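Local coordinates for protein 3-chlorocatechol 1,2-dioxygenase (Rhodococcus opacus, PDB 2BOY) that probably catalyses the intradiol ring cleavage of catechols such as 3-chlorocatechol with molecular oxygen, using a bound iron(III) ion, at residues L86-M94 and R156-P164. Residues are numbered along the deposited sequence; the frame is centred on the assembly and turned at random.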
loop_
_atom_site.group_PDB
_atom_site.type_symbol
_atom_site.label_atom_id
_atom_site.label_comp_id
_atom_site.label_asym_id
_atom_site.label_seq_id
_atom_site.Cartn_x
_atom_site.Cartn_y
_atom_site.Cartn_z
ATOM N N LEU A 86 26.758 -25.279 -11.831
ATOM C CA LEU A 86 28.172 -25.275 -11.411
ATOM C C LEU A 86 28.786 -26.629 -11.725
ATOM O O LEU A 86 28.076 -27.618 -11.847
ATOM C CB LEU A 86 28.256 -25.009 -9.902
ATOM C CG LEU A 86 27.596 -23.720 -9.431
ATOM C CD1 LEU A 86 27.812 -23.511 -7.913
ATOM C CD2 LEU A 86 28.084 -22.509 -10.201
ATOM N N SER A 87 30.102 -26.691 -11.844
ATOM C CA SER A 87 30.744 -27.976 -12.117
ATOM C C SER A 87 31.575 -28.408 -10.916
ATOM O O SER A 87 32.060 -27.567 -10.127
ATOM C CB SER A 87 31.652 -27.842 -13.345
ATOM O OG SER A 87 32.518 -26.709 -13.182
ATOM N N ILE A 88 31.749 -29.725 -10.776
ATOM C CA ILE A 88 32.502 -30.290 -9.663
ATOM C C ILE A 88 33.957 -29.837 -9.765
ATOM O O ILE A 88 34.527 -29.907 -10.867
ATOM C CB ILE A 88 32.381 -31.827 -9.729
ATOM C CG1 ILE A 88 30.954 -32.276 -9.335
ATOM C CG2 ILE A 88 33.562 -32.511 -8.973
ATOM C CD1 ILE A 88 30.548 -32.011 -7.864
ATOM N N PRO A 89 34.591 -29.348 -8.682
ATOM C CA PRO A 89 33.997 -29.195 -7.345
ATOM C C PRO A 89 33.233 -27.876 -7.285
ATOM O O PRO A 89 33.747 -26.825 -7.645
ATOM C CB PRO A 89 35.236 -29.132 -6.429
ATOM C CG PRO A 89 36.259 -28.461 -7.263
ATOM C CD PRO A 89 35.995 -28.884 -8.700
ATOM N N TYR A 90 31.978 -27.971 -6.873
ATOM C CA TYR A 90 31.058 -26.849 -6.886
ATOM C C TYR A 90 31.587 -25.647 -6.155
ATOM O O TYR A 90 31.884 -25.715 -4.949
ATOM C CB TYR A 90 29.764 -27.281 -6.204
ATOM C CG TYR A 90 28.983 -28.342 -6.938
ATOM C CD1 TYR A 90 28.219 -29.271 -6.226
ATOM C CD2 TYR A 90 28.931 -28.361 -8.345
ATOM C CE1 TYR A 90 27.418 -30.197 -6.881
ATOM C CE2 TYR A 90 28.133 -29.304 -9.017
ATOM C CZ TYR A 90 27.384 -30.218 -8.266
ATOM O OH TYR A 90 26.574 -31.159 -8.874
ATOM N N THR A 91 31.661 -24.555 -6.892
ATOM C CA THR A 91 32.155 -23.267 -6.403
ATOM C C THR A 91 31.251 -22.146 -6.899
ATOM O O THR A 91 31.015 -22.009 -8.128
ATOM C CB THR A 91 33.594 -23.056 -6.943
ATOM O OG1 THR A 91 34.424 -24.143 -6.500
ATOM C CG2 THR A 91 34.196 -21.799 -6.325
ATOM N N MET A 92 30.720 -21.340 -5.979
ATOM C CA MET A 92 29.857 -20.232 -6.361
ATOM C C MET A 92 30.636 -19.231 -7.223
ATOM O O MET A 92 31.863 -19.088 -7.010
ATOM C CB MET A 92 29.306 -19.511 -5.117
ATOM C CG MET A 92 28.317 -20.370 -4.243
ATOM S SD MET A 92 26.825 -20.828 -5.161
ATOM C CE MET A 92 25.903 -19.310 -5.104
ATOM N N PRO A 93 29.974 -18.597 -8.204
ATOM C CA PRO A 93 30.658 -17.624 -9.078
ATOM C C PRO A 93 31.203 -16.451 -8.288
ATOM O O PRO A 93 30.441 -15.759 -7.582
ATOM C CB PRO A 93 29.586 -17.227 -10.106
ATOM C CG PRO A 93 28.656 -18.482 -10.188
ATOM C CD PRO A 93 28.585 -18.878 -8.666
ATOM N N MET A 94 32.547 -16.314 -8.325
ATOM C CA MET A 94 33.227 -15.312 -7.528
ATOM C C MET A 94 34.314 -14.652 -8.388
ATOM O O MET A 94 34.829 -15.263 -9.324
ATOM C CB MET A 94 33.893 -15.991 -6.319
ATOM C CG MET A 94 32.895 -16.450 -5.301
ATOM S SD MET A 94 33.611 -17.169 -3.855
ATOM C CE MET A 94 34.002 -18.770 -4.461
ATOM N N ARG A 156 24.168 -35.917 -1.520
ATOM C CA ARG A 156 25.124 -34.979 -0.946
ATOM C C ARG A 156 25.734 -34.032 -1.972
ATOM O O ARG A 156 25.753 -34.292 -3.178
ATOM C CB ARG A 156 26.256 -35.740 -0.242
ATOM C CG ARG A 156 25.819 -36.444 1.037
ATOM C CD ARG A 156 26.971 -37.170 1.780
ATOM N NE ARG A 156 26.471 -37.885 2.960
ATOM C CZ ARG A 156 26.259 -37.313 4.164
ATOM N NH1 ARG A 156 26.527 -36.028 4.377
ATOM N NH2 ARG A 156 25.790 -38.037 5.170
ATOM N N PHE A 157 26.273 -32.931 -1.465
ATOM C CA PHE A 157 27.104 -32.052 -2.295
ATOM C C PHE A 157 27.988 -31.273 -1.329
ATOM O O PHE A 157 27.696 -31.158 -0.117
ATOM C CB PHE A 157 26.247 -31.061 -3.149
ATOM C CG PHE A 157 25.402 -30.108 -2.320
ATOM C CD1 PHE A 157 25.937 -28.916 -1.831
ATOM C CD2 PHE A 157 24.089 -30.418 -2.002
ATOM C CE1 PHE A 157 25.166 -28.042 -1.070
ATOM C CE2 PHE A 157 23.295 -29.555 -1.226
ATOM C CZ PHE A 157 23.822 -28.352 -0.779
ATOM N N THR A 158 29.066 -30.726 -1.883
ATOM C CA THR A 158 29.961 -29.856 -1.143
ATOM C C THR A 158 30.027 -28.614 -1.975
ATOM O O THR A 158 30.218 -28.702 -3.203
ATOM C CB THR A 158 31.367 -30.508 -1.068
ATOM O OG1 THR A 158 31.314 -31.663 -0.205
ATOM C CG2 THR A 158 32.364 -29.582 -0.378
ATOM N N LEU A 159 29.875 -27.457 -1.333
ATOM C CA LEU A 159 29.833 -26.187 -2.069
ATOM C C LEU A 159 30.829 -25.216 -1.447
ATOM O O LEU A 159 30.813 -25.020 -0.220
ATOM C CB LEU A 159 28.401 -25.613 -2.046
ATOM C CG LEU A 159 28.165 -24.215 -2.688
ATOM C CD1 LEU A 159 28.470 -24.259 -4.169
ATOM C CD2 LEU A 159 26.737 -23.737 -2.447
ATOM N N ARG A 160 31.692 -24.623 -2.285
ATOM C CA ARG A 160 32.597 -23.586 -1.807
ATOM C C ARG A 160 32.064 -22.177 -2.121
ATOM O O ARG A 160 31.698 -21.859 -3.255
ATOM C CB ARG A 160 33.997 -23.747 -2.416
ATOM C CG ARG A 160 34.953 -22.630 -2.044
ATOM C CD ARG A 160 36.423 -22.853 -2.456
ATOM N NE ARG A 160 36.984 -21.608 -3.009
ATOM C CZ ARG A 160 37.514 -21.490 -4.238
ATOM N NH1 ARG A 160 37.592 -22.547 -5.041
ATOM N NH2 ARG A 160 37.985 -20.316 -4.669
ATOM N N THR A 161 32.057 -21.326 -1.113
ATOM C CA THR A 161 31.631 -19.968 -1.311
ATOM C C THR A 161 32.354 -19.094 -0.291
ATOM O O THR A 161 33.430 -19.473 0.199
ATOM C CB THR A 161 30.084 -19.911 -1.267
ATOM O OG1 THR A 161 29.652 -18.603 -1.539
ATOM C CG2 THR A 161 29.508 -20.274 0.121
ATOM N N ILE A 162 31.819 -17.910 -0.044
ATOM C CA ILE A 162 32.351 -16.997 0.949
ATOM C C ILE A 162 31.207 -16.717 1.909
ATOM O O ILE A 162 30.055 -16.848 1.511
ATOM C CB ILE A 162 32.922 -15.755 0.195
ATOM C CG1 ILE A 162 34.418 -16.011 -0.068
ATOM C CG2 ILE A 162 32.701 -14.462 0.937
ATOM C CD1 ILE A 162 34.955 -15.339 -1.329
ATOM N N VAL A 163 31.498 -16.440 3.179
ATOM C CA VAL A 163 30.437 -16.062 4.134
ATOM C C VAL A 163 29.829 -14.732 3.720
ATOM O O VAL A 163 30.558 -13.732 3.628
ATOM C CB VAL A 163 30.960 -16.004 5.601
ATOM C CG1 VAL A 163 29.827 -15.696 6.569
ATOM C CG2 VAL A 163 31.617 -17.335 5.984
ATOM N N PRO A 164 28.501 -14.687 3.456
ATOM C CA PRO A 164 27.876 -13.431 3.055
ATOM C C PRO A 164 27.870 -12.469 4.242
ATOM O O PRO A 164 27.834 -12.914 5.383
ATOM C CB PRO A 164 26.401 -13.829 2.701
ATOM C CG PRO A 164 26.137 -15.084 3.567
ATOM C CD PRO A 164 27.522 -15.792 3.625
HETATM O O HOH W 1 31.626 -30.265 -5.104
HETATM O O HOH W 2 33.403 -27.584 -3.425
#
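Thr-91 and Arg-160 run side by side where the loop 86-94 forms a single parallel beta bridge with strand 156-162. Arg-160 supplies both strand partners: its N donates to Tyr-90 O at 2.9 Å, while its O takes Met-92 N at 2.9 Å.

The tight part lies on the inner side of this bridge. Met-92 bends at chi2 and chi3, tucking CG against Thr-161 CB at 3.5 Å, closer than carbons usually pack, and bringing its sulfur over the two methyls of Leu-159. Leu-159 CD1 is the shared surface here, touched by Met-92 CG, Tyr-90 CB and, at 3.9 Å, Leu-86 CD1. Beyond it, the Tyr-90 ring turns an edge to Phe-157 CB and Thr-158 O, and Ile-88 CD1 sits over the centre of one ring face.

The outer side is looser. Past the bridge the backbones part, and a water links Tyr-90 N with Thr-158 O, 2.8 Å from the latter; a second water donates to Tyr-90 O. Arg-160 leaves the strand with CG anti to its backbone N (chi1 175°) and then bends at chi3, which lays its exposed guanidinium over Thr-91, whose CG2 covers one face, 3.7 Å from NH1. Thr-91 OG1 instead donates back to Pro-89 O, just after the cis peptide before that proline. On this same side Met-94 SD meets Ile-162 CD1 at 3.4 Å.

The loop thus lies along one edge of strand 156-162, whose other edge pairs antiparallel with strand 102-110 in the beta domain typical of intradiol dioxygenases. Backbone hydrogen bonds from Leu-86 to Lys-148 and from Pro-93 to Phe-145 also tie it down. Gln-126 holds Thr-161 OG1, Arg-150 O receives Tyr-90 OH, and Met-124 of strand 121-125 and Ile-149 of strand 146-150 pack on the inner side chains.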